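Local coordinates for protein salmonella typhimurium DB7155 bacteriophage DET7 tailspike (Bacteriophage, PDB 2V5I) that binds the O-antigen of Salmonella lipopolysaccharide as the receptor-binding tailspike of bacteriophage Det7 and hydrolyses this polysaccharide, at residues 12-16 with 17-21; 28-31 with 32-36; 110-113 with 114-117; 121-124 with 125-128; 503-507 with 508-512. One frame throughout, in Å; residues are numbered along the deposited sequence.

Interaction 1. Residues 12-16 with 17-21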
loop_
_atom_site.group_PDB
_atom_site.type_symbol
_atom_site.label_atom_id
_atom_site.label_comp_id
_atom_site.label_asym_id
_atom_site.label_seq_id
_atom_site.Cartn_x
_atom_site.Cartn_y
_atom_site.Cartn_z
ATOM N N GLU A 12 -36.717 -33.864 28.727
ATOM C CA GLU A 12 -35.271 -33.760 28.961
ATOM C C GLU A 12 -34.538 -33.552 27.623
ATOM O O GLU A 12 -33.658 -32.705 27.520
ATOM C CB GLU A 12 -34.760 -35.015 29.648
ATOM C CG GLU A 12 -33.271 -34.987 29.920
ATOM C CD GLU A 12 -32.737 -36.276 30.491
ATOM O OE1 GLU A 12 -33.478 -36.938 31.265
ATOM O OE2 GLU A 12 -31.557 -36.594 30.188
ATOM N N ALA A 13 -34.906 -34.356 26.626
ATOM C CA ALA A 13 -34.256 -34.320 25.296
ATOM C C ALA A 13 -34.527 -32.968 24.626
ATOM O O ALA A 13 -33.610 -32.313 24.090
ATOM C CB ALA A 13 -34.821 -35.405 24.458
ATOM N N ASN A 14 -35.793 -32.537 24.631
ATOM C CA ASN A 14 -36.153 -31.276 24.006
ATOM C C ASN A 14 -35.401 -30.085 24.589
ATOM O O ASN A 14 -35.170 -29.100 23.894
ATOM C CB ASN A 14 -37.661 -30.998 24.136
ATOM C CG ASN A 14 -38.509 -31.880 23.242
ATOM O OD1 ASN A 14 -38.014 -32.563 22.356
ATOM N ND2 ASN A 14 -39.820 -31.881 23.493
ATOM N N LYS A 15 -35.018 -30.184 25.864
ATOM C CA LYS A 15 -34.314 -29.142 26.569
ATOM C C LYS A 15 -32.786 -29.211 26.343
ATOM O O LYS A 15 -32.136 -28.217 26.577
ATOM C CB LYS A 15 -34.591 -29.262 28.068
ATOM C CG LYS A 15 -34.311 -28.113 28.880
ATOM C CD LYS A 15 -34.960 -28.314 30.299
ATOM C CE LYS A 15 -35.107 -27.004 31.051
ATOM N NZ LYS A 15 -35.429 -27.261 32.497
ATOM N N LYS A 16 -32.218 -30.358 25.981
ATOM C CA LYS A 16 -30.766 -30.480 25.975
ATOM C C LYS A 16 -30.105 -30.646 24.622
ATOM O O LYS A 16 -28.876 -30.594 24.577
ATOM C CB LYS A 16 -30.288 -31.604 26.924
ATOM C CG LYS A 16 -30.549 -32.987 26.411
ATOM C CD LYS A 16 -30.078 -34.000 27.486
ATOM C CE LYS A 16 -30.051 -35.379 27.045
ATOM N NZ LYS A 16 -29.596 -36.248 28.202
ATOM N N PHE A 17 -30.886 -30.886 23.550
ATOM C CA PHE A 17 -30.284 -31.120 22.244
ATOM C C PHE A 17 -30.548 -29.970 21.269
ATOM O O PHE A 17 -31.596 -29.340 21.268
ATOM C CB PHE A 17 -30.775 -32.437 21.612
ATOM C CG PHE A 17 -30.468 -33.668 22.389
ATOM C CD1 PHE A 17 -29.167 -33.963 22.805
ATOM C CD2 PHE A 17 -31.470 -34.616 22.638
ATOM C CE1 PHE A 17 -28.890 -35.136 23.511
ATOM C CE2 PHE A 17 -31.197 -35.783 23.371
ATOM C CZ PHE A 17 -29.890 -36.049 23.777
ATOM N N LYS A 18 -29.569 -29.702 20.433
ATOM C CA LYS A 18 -29.688 -28.692 19.380
ATOM C C LYS A 18 -30.678 -29.114 18.330
ATOM O O LYS A 18 -30.659 -30.277 17.873
ATOM C CB LYS A 18 -28.300 -28.495 18.745
ATOM C CG LYS A 18 -28.277 -27.301 17.726
ATOM C CD LYS A 18 -27.075 -26.354 17.814
ATOM C CE LYS A 18 -27.241 -25.082 16.872
ATOM N NZ LYS A 18 -27.960 -23.839 17.465
ATOM N N TYR A 19 -31.495 -28.156 17.863
ATOM C CA TYR A 19 -32.497 -28.446 16.846
ATOM C C TYR A 19 -31.943 -28.261 15.431
ATOM O O TYR A 19 -31.374 -27.231 15.112
ATOM C CB TYR A 19 -33.735 -27.571 17.046
ATOM C CG TYR A 19 -34.648 -27.994 18.192
ATOM C CD1 TYR A 19 -34.224 -27.971 19.517
ATOM C CD2 TYR A 19 -35.933 -28.424 17.933
ATOM C CE1 TYR A 19 -35.092 -28.367 20.570
ATOM C CE2 TYR A 19 -36.785 -28.824 18.962
ATOM C CZ TYR A 19 -36.369 -28.778 20.272
ATOM O OH TYR A 19 -37.292 -29.188 21.255
ATOM N N SER A 20 -32.106 -29.288 14.590
ATOM C CA SER A 20 -31.788 -29.174 13.185
ATOM C C SER A 20 -32.612 -30.199 12.435
ATOM O O SER A 20 -32.853 -31.270 12.939
ATOM C CB SER A 20 -30.333 -29.510 12.976
ATOM O OG SER A 20 -29.985 -29.442 11.585
ATOM N N VAL A 21 -33.108 -29.819 11.278
ATOM C CA VAL A 21 -33.731 -30.766 10.371
ATOM C C VAL A 21 -32.825 -30.978 9.156
ATOM O O VAL A 21 -31.992 -30.127 8.814
ATOM C CB VAL A 21 -35.147 -30.324 9.927
ATOM C CG1 VAL A 21 -36.033 -30.049 11.117
ATOM C CG2 VAL A 21 -35.104 -29.164 8.987
HETATM O O HOH W 1 -37.443 -26.918 22.621
#
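Ala13 meets Phe17 twice, once through its backbone and once through its methyl group. Its carbonyl oxygen O accepts from Phe17 N at 3.1 Å, and it also takes Lys16 N, so two amides grip one oxygen. Ala13 CB touches the aromatic ring, 3.8 Å from Phe17 CE2. Asn14 turns to Tyr19 instead: its CB lies 3.4 Å from Tyr19 OH, with amide and ring planes 46° apart, while Asn14 O sits at the ring edge, in plane, 3.4 Å from Tyr19 CE1. A water binds Tyr19 OH and donates weakly to Asn14 O. The polar end of Asn14 is engaged by Lys16 of the third subunit. These residues form the passage from helix 8-16 to strand 20-22 near the N-terminus of the trimeric spike, where Phe17 packs edge-to-face with Phe17 of both neighbouring subunits. Lys16 follows, its CG set between backbone N and carbonyl carbon (chi1 73°), which carries the extended chain across the Phe17 ring. Lys16 CG stands 3.8 Å from the ring centroid, 5° off the normal, in a CH-pi contact. At the end of that chain Lys16 NZ reaches back one turn to form a salt bridge with Glu12 OE2 at 2.8 Å, using the anti lone pair.

Interaction 2. Residues 28-31 with 32-36; sequences TLQD and AVTDA
Leu29 and Val33 form the packed side of this helical turn, Leu29 CD1 lying 4.2 Å from Val33 CG2 while Val33 N binds Leu29 O. Both side chains press on Val54 of strand 52-55, and Val33 also meets Leu40 of strand 39-42, as does Ala32. Helix 29-35 connects strand 20-22 to its parallel neighbour 39-42 and packs on strands 39-42 and 52-55 at the N-terminal end of the beta-helix that forms the body of the tailspike. Its first turn is closed by Thr28 at the N-cap, whose OG1, in the conformer given, accepts from Asp31 N at 2.9 Å. On the more open side the contacts are polar. Gln30 O takes two donors from one residue: Thr34 N at 2.8 Å and Thr34 OG1 at 3.0 Å, the hydroxyl approaching from 43° out of the carbonyl plane. Thr34 OG1 can fold back in this way because it sits beside its own backbone N (chi1 -67°). The Gln30 side chain bends at chi2 (66°), bringing NE2 to 3.0 Å from the same hydroxyl, while its OE1 is held by Asp55 N. A water donates to Thr34 OG1 at 2.8 Å and, weakly, to Asp31 OD1. Beyond it the backbone N of the exposed Asp35 reaches Asp31 O in a weak bond of 3.3 Å.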
loop_
_atom_site.group_PDB
_atom_site.type_symbol
_atom_site.label_atom_id
_atom_site.label_comp_id
_atom_site.label_asym_id
_atom_site.label_seq_id
_atom_site.Cartn_x
_atom_site.Cartn_y
_atom_site.Cartn_z
ATOM N N THR A 28 -39.628 -31.946 -0.324
ATOM C CA THR A 28 -39.466 -30.632 -0.952
ATOM C C THR A 28 -38.648 -29.756 -0.042
ATOM O O THR A 28 -38.719 -29.908 1.181
ATOM C CB THR A 28 -40.796 -29.926 -1.258
ATOM O OG1 THR A 28 -41.458 -29.560 -0.043
ATOM C CG2 THR A 28 -41.692 -30.817 -2.119
ATOM N N LEU A 29 -37.879 -28.835 -0.624
ATOM C CA LEU A 29 -37.127 -27.911 0.205
ATOM C C LEU A 29 -38.082 -27.134 1.092
ATOM O O LEU A 29 -37.832 -26.970 2.307
ATOM C CB LEU A 29 -36.268 -27.015 -0.664
ATOM C CG LEU A 29 -35.436 -25.960 0.063
ATOM C CD1 LEU A 29 -34.541 -26.630 1.093
ATOM C CD2 LEU A 29 -34.561 -25.247 -0.976
ATOM N N GLN A 30 -39.226 -26.694 0.547
ATOM C CA GLN A 30 -40.237 -26.008 1.381
ATOM C C GLN A 30 -40.683 -26.838 2.592
ATOM O O GLN A 30 -40.795 -26.307 3.708
ATOM C CB GLN A 30 -41.442 -25.620 0.549
ATOM C CG GLN A 30 -42.498 -24.904 1.320
ATOM C CD GLN A 30 -42.036 -23.541 1.823
ATOM O OE1 GLN A 30 -41.984 -22.571 1.040
ATOM N NE2 GLN A 30 -41.761 -23.448 3.139
ATOM N N ASP A 31 -40.930 -28.144 2.375
ATOM C CA ASP A 31 -41.343 -28.992 3.478
ATOM C C ASP A 31 -40.290 -28.993 4.595
ATOM O O ASP A 31 -40.608 -28.941 5.792
ATOM C CB ASP A 31 -41.619 -30.413 3.003
ATOM C CG ASP A 31 -42.943 -30.539 2.209
ATOM O OD1 ASP A 31 -43.761 -29.617 2.305
ATOM O OD2 ASP A 31 -43.122 -31.556 1.473
ATOM N N ALA A 32 -39.006 -29.077 4.220
ATOM C CA ALA A 32 -37.950 -29.053 5.250
ATOM C C ALA A 32 -37.915 -27.719 5.987
ATOM O O ALA A 32 -37.850 -27.680 7.217
ATOM C CB ALA A 32 -36.595 -29.342 4.601
ATOM N N VAL A 33 -37.977 -26.641 5.226
ATOM C CA VAL A 33 -37.929 -25.274 5.799
ATOM C C VAL A 33 -39.103 -25.018 6.728
ATOM O O VAL A 33 -38.952 -24.409 7.776
ATOM C CB VAL A 33 -37.825 -24.191 4.701
ATOM C CG1 VAL A 33 -38.022 -22.771 5.258
ATOM C CG2 VAL A 33 -36.452 -24.284 4.076
ATOM N N THR A 34 -40.273 -25.492 6.368
ATOM C CA THR A 34 -41.488 -25.349 7.205
ATOM C C THR A 34 -41.265 -25.967 8.588
ATOM O O THR A 34 -41.639 -25.371 9.619
ATOM C CB THR A 34 -42.709 -25.948 6.490
ATOM O OG1 THR A 34 -42.994 -25.155 5.340
ATOM C CG2 THR A 34 -43.942 -25.937 7.386
ATOM N N ASP A 35 -40.616 -27.118 8.601
ATOM C CA ASP A 35 -40.342 -27.842 9.871
ATOM C C ASP A 35 -39.123 -27.341 10.672
ATOM O O ASP A 35 -38.987 -27.645 11.863
ATOM C CB ASP A 35 -40.213 -29.340 9.539
ATOM C CG ASP A 35 -40.701 -30.269 10.661
ATOM O OD1 ASP A 35 -41.547 -29.837 11.489
ATOM O OD2 ASP A 35 -40.246 -31.452 10.669
ATOM N N ALA A 36 -38.270 -26.552 10.058
ATOM C CA ALA A 36 -37.071 -26.036 10.693
ATOM C C ALA A 36 -37.383 -25.023 11.775
ATOM O O ALA A 36 -38.376 -24.283 11.694
ATOM C CB ALA A 36 -36.160 -25.409 9.634
HETATM O O HOH W 2 -44.658 -26.779 3.781
#

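Interaction 3. Residues 110-113 with 114-117; sequences ITDA and ALVA
Asp112 OD2 accepts from Leu115 N at 3.1 Å, meeting the amide on the anti side and 16° out of the carboxylate plane. The same oxygen lies 3.6 Å from Leu115 CG, so the carboxylate rests along the leucine it binds. Its other oxygen, OD1, is joined by a water to Ala114 N, which puts a second amide of the first turn in touch with the acid. Asp112 O continues the pattern by accepting from Val116 N at 2.9 Å. The apolar half of the contact belongs to Ile110, whose CG2 branch points away from its backbone N and fits between Leu115 CB at 3.6 Å and Val116 CG2 at 3.7 Å. Ile110 and Leu115 cross at about a right angle, whereas Ile110 and Val116 run past one another in opposite directions. Val116 CG2 also covers Ile110 O, a buried oxygen with no polar partner. Further out, Ile110 is fixed by a backbone bond to Pro102, Val116 packs on Ile100 and Phe138, and Ala117 lies against Leu141 and Leu144 of helix 141-144. Helix 113-117 thus starts with an aspartate N-cap, backed by a local apolar contact from Ile110, two residues before the cap, to Leu115 and Val116.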
loop_
_atom_site.group_PDB
_atom_site.type_symbol
_atom_site.label_atom_id
_atom_site.label_comp_id
_atom_site.label_asym_id
_atom_site.label_seq_id
_atom_site.Cartn_x
_atom_site.Cartn_y
_atom_site.Cartn_z
ATOM N N ILE A 110 -7.058 -14.298 -27.022
ATOM C CA ILE A 110 -7.455 -14.497 -28.434
ATOM C C ILE A 110 -8.424 -13.402 -28.770
ATOM O O ILE A 110 -9.492 -13.288 -28.146
ATOM C CB ILE A 110 -8.124 -15.866 -28.629
ATOM C CG1 ILE A 110 -7.206 -16.979 -28.135
ATOM C CG2 ILE A 110 -8.510 -16.088 -30.076
ATOM C CD1 ILE A 110 -7.807 -18.417 -28.162
ATOM N N THR A 111 -8.078 -12.608 -29.785
ATOM C CA THR A 111 -8.916 -11.449 -30.130
ATOM C C THR A 111 -9.596 -11.535 -31.503
ATOM O O THR A 111 -10.562 -10.815 -31.748
ATOM C CB THR A 111 -8.107 -10.137 -30.053
ATOM O OG1 THR A 111 -7.024 -10.206 -30.988
ATOM C CG2 THR A 111 -7.571 -9.935 -28.627
ATOM N N ASP A 112 -9.108 -12.431 -32.356
ATOM C CA ASP A 112 -9.656 -12.587 -33.704
ATOM C C ASP A 112 -10.969 -13.367 -33.653
ATOM O O ASP A 112 -11.014 -14.477 -33.103
ATOM C CB ASP A 112 -8.672 -13.319 -34.580
ATOM C CG ASP A 112 -9.229 -13.588 -35.958
ATOM O OD1 ASP A 112 -9.171 -12.660 -36.804
ATOM O OD2 ASP A 112 -9.746 -14.713 -36.196
ATOM N N ALA A 113 -12.020 -12.784 -34.214
ATOM C CA ALA A 113 -13.391 -13.351 -34.143
ATOM C C ALA A 113 -13.447 -14.805 -34.589
ATOM O O ALA A 113 -14.086 -15.616 -33.922
ATOM C CB ALA A 113 -14.349 -12.547 -34.972
ATOM N N ALA A 114 -12.781 -15.156 -35.693
ATOM C CA ALA A 114 -12.851 -16.526 -36.173
ATOM C C ALA A 114 -12.159 -17.503 -35.217
ATOM O O ALA A 114 -12.637 -18.623 -35.004
ATOM C CB ALA A 114 -12.267 -16.639 -37.581
ATOM N N LEU A 115 -11.048 -17.063 -34.625
ATOM C CA LEU A 115 -10.342 -17.876 -33.657
ATOM C C LEU A 115 -11.147 -18.041 -32.348
ATOM O O LEU A 115 -11.125 -19.119 -31.729
ATOM C CB LEU A 115 -8.939 -17.321 -33.382
ATOM C CG LEU A 115 -7.969 -17.416 -34.579
ATOM C CD1 LEU A 115 -6.664 -16.845 -34.185
ATOM C CD2 LEU A 115 -7.808 -18.838 -35.059
ATOM N N VAL A 116 -11.819 -16.979 -31.928
ATOM C CA VAL A 116 -12.705 -17.047 -30.743
ATOM C C VAL A 116 -13.893 -17.986 -31.019
ATOM O O VAL A 116 -14.214 -18.844 -30.204
ATOM C CB VAL A 116 -13.200 -15.651 -30.326
ATOM C CG1 VAL A 116 -14.262 -15.738 -29.235
ATOM C CG2 VAL A 116 -12.010 -14.788 -29.872
ATOM N N ALA A 117 -14.507 -17.846 -32.203
ATOM C CA ALA A 117 -15.591 -18.748 -32.605
ATOM C C ALA A 117 -15.197 -20.202 -32.596
ATOM O O ALA A 117 -16.011 -21.071 -32.231
ATOM C CB ALA A 117 -16.113 -18.352 -33.983
HETATM O O HOH W 3 -12.021 -12.992 -37.798
#

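Interaction 4. Residues 121-124 with 125-128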
loop_
_atom_site.group_PDB
_atom_site.type_symbol
_atom_site.label_atom_id
_atom_site.label_comp_id
_atom_site.label_asym_id
_atom_site.label_seq_id
_atom_site.Cartn_x
_atom_site.Cartn_y
_atom_site.Cartn_z
ATOM N N LYS A 121 -17.402 -24.532 -27.285
ATOM C CA LYS A 121 -17.573 -25.883 -26.757
ATOM C C LYS A 121 -18.639 -25.891 -25.668
ATOM O O LYS A 121 -18.997 -24.828 -25.141
ATOM C CB LYS A 121 -16.248 -26.431 -26.209
ATOM C CG LYS A 121 -15.711 -25.684 -24.972
ATOM C CD LYS A 121 -14.455 -26.322 -24.349
ATOM C CE LYS A 121 -13.904 -25.383 -23.238
ATOM N NZ LYS A 121 -12.904 -26.021 -22.287
ATOM N N GLN A 122 -19.121 -27.075 -25.287
ATOM C CA GLN A 122 -20.062 -27.197 -24.163
ATOM C C GLN A 122 -19.266 -27.450 -22.875
ATOM O O GLN A 122 -18.418 -28.355 -22.809
ATOM C CB GLN A 122 -21.114 -28.308 -24.418
ATOM C CG GLN A 122 -22.109 -27.947 -25.493
ATOM C CD GLN A 122 -23.132 -29.048 -25.802
ATOM O OE1 GLN A 122 -22.795 -30.244 -25.832
ATOM N NE2 GLN A 122 -24.395 -28.647 -25.939
ATOM N N SER A 123 -19.432 -26.560 -21.878
ATOM C CA SER A 123 -18.736 -26.712 -20.634
ATOM C C SER A 123 -19.500 -25.994 -19.524
ATOM O O SER A 123 -20.054 -24.920 -19.745
ATOM C CB SER A 123 -17.330 -26.091 -20.681
ATOM O OG SER A 123 -16.643 -26.258 -19.434
ATOM N N LYS A 124 -19.474 -26.600 -18.338
ATOM C CA LYS A 124 -20.032 -26.004 -17.154
ATOM C C LYS A 124 -18.926 -25.428 -16.262
ATOM O O LYS A 124 -19.216 -24.764 -15.253
ATOM C CB LYS A 124 -20.783 -27.081 -16.337
ATOM C CG LYS A 124 -22.156 -26.731 -15.982
ATOM C CD LYS A 124 -22.781 -27.826 -15.044
ATOM C CE LYS A 124 -23.674 -28.789 -15.735
ATOM N NZ LYS A 124 -24.424 -29.620 -14.692
ATOM N N ILE A 125 -17.680 -25.683 -16.615
ATOM C CA ILE A 125 -16.562 -25.398 -15.673
ATOM C C ILE A 125 -15.618 -24.269 -16.056
ATOM O O ILE A 125 -14.892 -23.768 -15.185
ATOM C CB ILE A 125 -15.724 -26.656 -15.354
ATOM C CG1 ILE A 125 -14.960 -27.108 -16.572
ATOM C CG2 ILE A 125 -16.622 -27.751 -14.819
ATOM C CD1 ILE A 125 -13.781 -27.980 -16.262
ATOM N N GLU A 126 -15.638 -23.817 -17.307
ATOM C CA GLU A 126 -14.781 -22.712 -17.707
ATOM C C GLU A 126 -15.324 -22.076 -18.977
ATOM O O GLU A 126 -16.205 -22.632 -19.650
ATOM C CB GLU A 126 -13.368 -23.179 -17.956
ATOM C CG GLU A 126 -13.223 -24.179 -19.061
ATOM C CD GLU A 126 -11.804 -24.807 -19.141
ATOM O OE1 GLU A 126 -10.907 -24.494 -18.340
ATOM O OE2 GLU A 126 -11.581 -25.614 -20.060
ATOM N N GLY A 127 -14.809 -20.913 -19.297
ATOM C CA GLY A 127 -15.348 -20.103 -20.389
ATOM C C GLY A 127 -16.651 -19.448 -20.021
ATOM O O GLY A 127 -17.109 -19.533 -18.879
ATOM N N TYR A 128 -17.219 -18.705 -20.964
ATOM C CA TYR A 128 -18.521 -18.086 -20.696
ATOM C C TYR A 128 -19.419 -18.047 -21.935
ATOM O O TYR A 128 -18.957 -18.084 -23.089
ATOM C CB TYR A 128 -18.341 -16.662 -20.115
ATOM C CG TYR A 128 -17.704 -15.657 -21.064
ATOM C CD1 TYR A 128 -16.282 -15.595 -21.221
ATOM C CD2 TYR A 128 -18.460 -14.817 -21.862
ATOM C CE1 TYR A 128 -15.701 -14.672 -22.055
ATOM C CE2 TYR A 128 -17.869 -13.930 -22.730
ATOM C CZ TYR A 128 -16.481 -13.852 -22.853
ATOM O OH TYR A 128 -15.869 -12.945 -23.704
#
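Lys121 and Glu126 both carry CG between backbone N and carbonyl carbon (chi1 66° and 62°), and both chains run extended from there, so that they cross at about a right angle with their charged ends together. Lys121 NZ meets Glu126 OE2 at 2.6 Å in a short salt bridge that uses the anti lone pair of the carboxylate oxygen. Between them in sequence, Ser123 holds OG opposite its own backbone N and directs it into the turn. Ser123 OG accepts from Ile125 N at 3.1 Å with an N-H...O angle of 159°, and more weakly from Glu126 N at 3.4 Å. Ile125 CG1 lies 3.4 Å from the same hydroxyl. Ser123 is itself anchored by a backbone bond to Pro97 and by packing on Val99 of strand 98-99, which pairs antiparallel with strand 121-122. Lys124 turns outward to Glu92 and Ser93 O. One hydroxyl oxygen thus serves two successive amides as the chain turns, in the manner of an ST turn, while the ion pair ties the strand to the loop beyond it. Glu126 O is buried here without a polar partner, and the nearby ammonium probably keeps the carboxylate of Glu126 ionised.

Interaction 5. Residues 503-507 with 508-512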
loop_
_atom_site.group_PDB
_atom_site.type_symbol
_atom_site.label_atom_id
_atom_site.label_comp_id
_atom_site.label_asym_id
_atom_site.label_seq_id
_atom_site.Cartn_x
_atom_site.Cartn_y
_atom_site.Cartn_z
ATOM N N LYS A 503 31.150 26.605 -22.156
ATOM C CA LYS A 503 31.874 25.486 -21.510
ATOM C C LYS A 503 32.914 25.974 -20.520
ATOM O O LYS A 503 33.693 26.878 -20.828
ATOM C CB LYS A 503 32.635 24.658 -22.591
ATOM C CG LYS A 503 31.820 24.354 -23.886
ATOM C CD LYS A 503 32.604 23.587 -24.978
ATOM C CE LYS A 503 31.844 23.528 -26.341
ATOM N NZ LYS A 503 31.607 24.896 -26.965
ATOM N N VAL A 504 32.952 25.342 -19.365
ATOM C CA VAL A 504 33.879 25.663 -18.291
ATOM C C VAL A 504 34.770 24.418 -18.013
ATOM O O VAL A 504 34.279 23.346 -17.692
ATOM C CB VAL A 504 33.093 26.042 -17.003
ATOM C CG1 VAL A 504 34.032 26.288 -15.847
ATOM C CG2 VAL A 504 32.206 27.299 -17.235
ATOM N N ASN A 505 36.090 24.629 -18.137
ATOM C CA ASN A 505 37.163 23.664 -17.818
ATOM C C ASN A 505 37.326 22.507 -18.840
ATOM O O ASN A 505 37.901 21.489 -18.513
ATOM C CB ASN A 505 37.051 23.085 -16.407
ATOM C CG ASN A 505 38.369 22.508 -15.934
ATOM O OD1 ASN A 505 39.423 23.144 -16.157
ATOM N ND2 ASN A 505 38.332 21.349 -15.241
ATOM N N ARG A 506 36.828 22.667 -20.057
ATOM C CA ARG A 506 37.071 21.615 -21.060
ATOM C C ARG A 506 38.591 21.509 -21.297
ATOM O O ARG A 506 39.319 22.528 -21.311
ATOM C CB ARG A 506 36.400 21.959 -22.373
ATOM C CG ARG A 506 36.309 20.741 -23.317
ATOM C CD ARG A 506 35.809 21.043 -24.716
ATOM N NE ARG A 506 36.572 22.131 -25.258
ATOM C CZ ARG A 506 37.775 21.992 -25.807
ATOM N NH1 ARG A 506 38.284 20.788 -26.038
ATOM N NH2 ARG A 506 38.421 23.060 -26.211
ATOM N N GLY A 507 39.059 20.265 -21.342
ATOM C CA GLY A 507 40.504 19.956 -21.520
ATOM C C GLY A 507 41.339 20.198 -20.262
ATOM O O GLY A 507 42.578 20.109 -20.267
ATOM N N ASP A 508 40.667 20.529 -19.160
ATOM C CA ASP A 508 41.296 20.943 -17.908
ATOM C C ASP A 508 42.185 22.185 -18.059
ATOM O O ASP A 508 43.120 22.420 -17.289
ATOM C CB ASP A 508 42.085 19.803 -17.215
ATOM C CG ASP A 508 42.184 19.996 -15.706
ATOM O OD1 ASP A 508 41.187 20.331 -15.016
ATOM O OD2 ASP A 508 43.303 19.846 -15.152
ATOM N N TYR A 509 41.818 23.043 -19.025
ATOM C CA TYR A 509 42.526 24.309 -19.213
ATOM C C TYR A 509 42.076 25.409 -18.235
ATOM O O TYR A 509 42.671 26.499 -18.215
ATOM C CB TYR A 509 42.380 24.782 -20.687
ATOM C CG TYR A 509 42.968 23.812 -21.698
ATOM C CD1 TYR A 509 44.332 23.516 -21.663
ATOM C CD2 TYR A 509 42.210 23.280 -22.727
ATOM C CE1 TYR A 509 44.864 22.643 -22.584
ATOM C CE2 TYR A 509 42.721 22.409 -23.624
ATOM C CZ TYR A 509 44.059 22.120 -23.583
ATOM O OH TYR A 509 44.561 21.234 -24.519
ATOM N N LYS A 510 41.000 25.167 -17.454
ATOM C CA LYS A 510 40.525 26.125 -16.442
ATOM C C LYS A 510 40.046 27.454 -17.013
ATOM O O LYS A 510 40.099 28.507 -16.379
ATOM C CB LYS A 510 41.543 26.322 -15.313
ATOM C CG LYS A 510 41.950 25.003 -14.629
ATOM C CD LYS A 510 43.356 24.976 -14.215
ATOM C CE LYS A 510 43.794 23.557 -13.816
ATOM N NZ LYS A 510 44.579 22.846 -14.909
ATOM N N THR A 511 39.553 27.390 -18.235
ATOM C CA THR A 511 39.008 28.548 -18.928
ATOM C C THR A 511 37.516 28.353 -19.316
ATOM O O THR A 511 36.921 27.303 -19.127
ATOM C CB THR A 511 39.922 28.974 -20.115
ATOM O OG1 THR A 511 39.600 30.331 -20.499
ATOM C CG2 THR A 511 39.798 28.050 -21.299
ATOM N N THR A 512 36.938 29.390 -19.902
ATOM C CA THR A 512 35.553 29.428 -20.312
ATOM C C THR A 512 35.554 29.626 -21.815
ATOM O O THR A 512 36.239 30.529 -22.303
ATOM C CB THR A 512 34.863 30.623 -19.691
ATOM O OG1 THR A 512 35.128 30.650 -18.261
ATOM C CG2 THR A 512 33.383 30.522 -19.923
HETATM O O HOH W 4 36.229 25.237 -21.440
HETATM O O HOH W 5 38.896 25.010 -20.153
#
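Asp508 meets Asn505 through both backbone and side chain. Asp508 N bonds Asn505 O at 3.0 Å, coming from 48° out of the carbonyl plane, and Asp508 OD1 accepts from Asn505 ND2, also at 3.0 Å, through its anti lone pair. The two side chains lie side by side, amide and carboxylate planes 70° apart, and the same OD1 is held by Ser484 and by Ser493 of the third subunit. Tyr509 follows, its ring turned over the preceding backbone: Gly507 O stands 3.8 Å above the ring plane, over its centre, and Tyr509 N makes a weak bond of 3.4 Å to Arg506 O. Lys510 N binds Asn505 OD1 at 2.9 Å in the carbonyl plane. The Lys510 chain bends twice, bringing NZ back to Asp508 O at 2.8 Å and, in a salt bridge, over the carboxylate plane at OD2. Thr511 O takes Asn505 N almost straight, with an N-H...O angle of 179°. One water accepts from Arg506 N and lies near Thr511 O; another accepts from Thr511 N and lies near Arg506 O. At Thr512 the chain joins Val504 as an antiparallel non-hydrogen-bonded pair, so the loop is the connection of a beta hairpin between strands 501-504 and 512-515. Asn505 fixes this connection by spending each end of its amide on a different residue of the returning chain, and Asp508, already bonded by several donors and faced by a lysine, is probably kept ionised.

In the fold
Interactions 1 and 2 follow each other at the N-terminal end of the spike, centres 18 Å apart, and touch where Val21 CG2 packs on Ala32 O at 3.6 Å. Interactions 3 and 4 adjoin in sequence, 16 Å between centres, in the excursion after strand 85-92 of the beta-helix; one starts helix 113-117, the other begins on strand 121-122. Interaction 5 lies across the chain's centre from interactions 1, 2 and 4, its centre about 99 Å from that of interaction 1, in the C-terminal antiparallel sheet. Interactions 1 and 5 both touch the third subunit, so trimer contacts are made near both ends, whereas 110-117 and 121-128 meet no other chain. No bound sugar marks the O-antigen site.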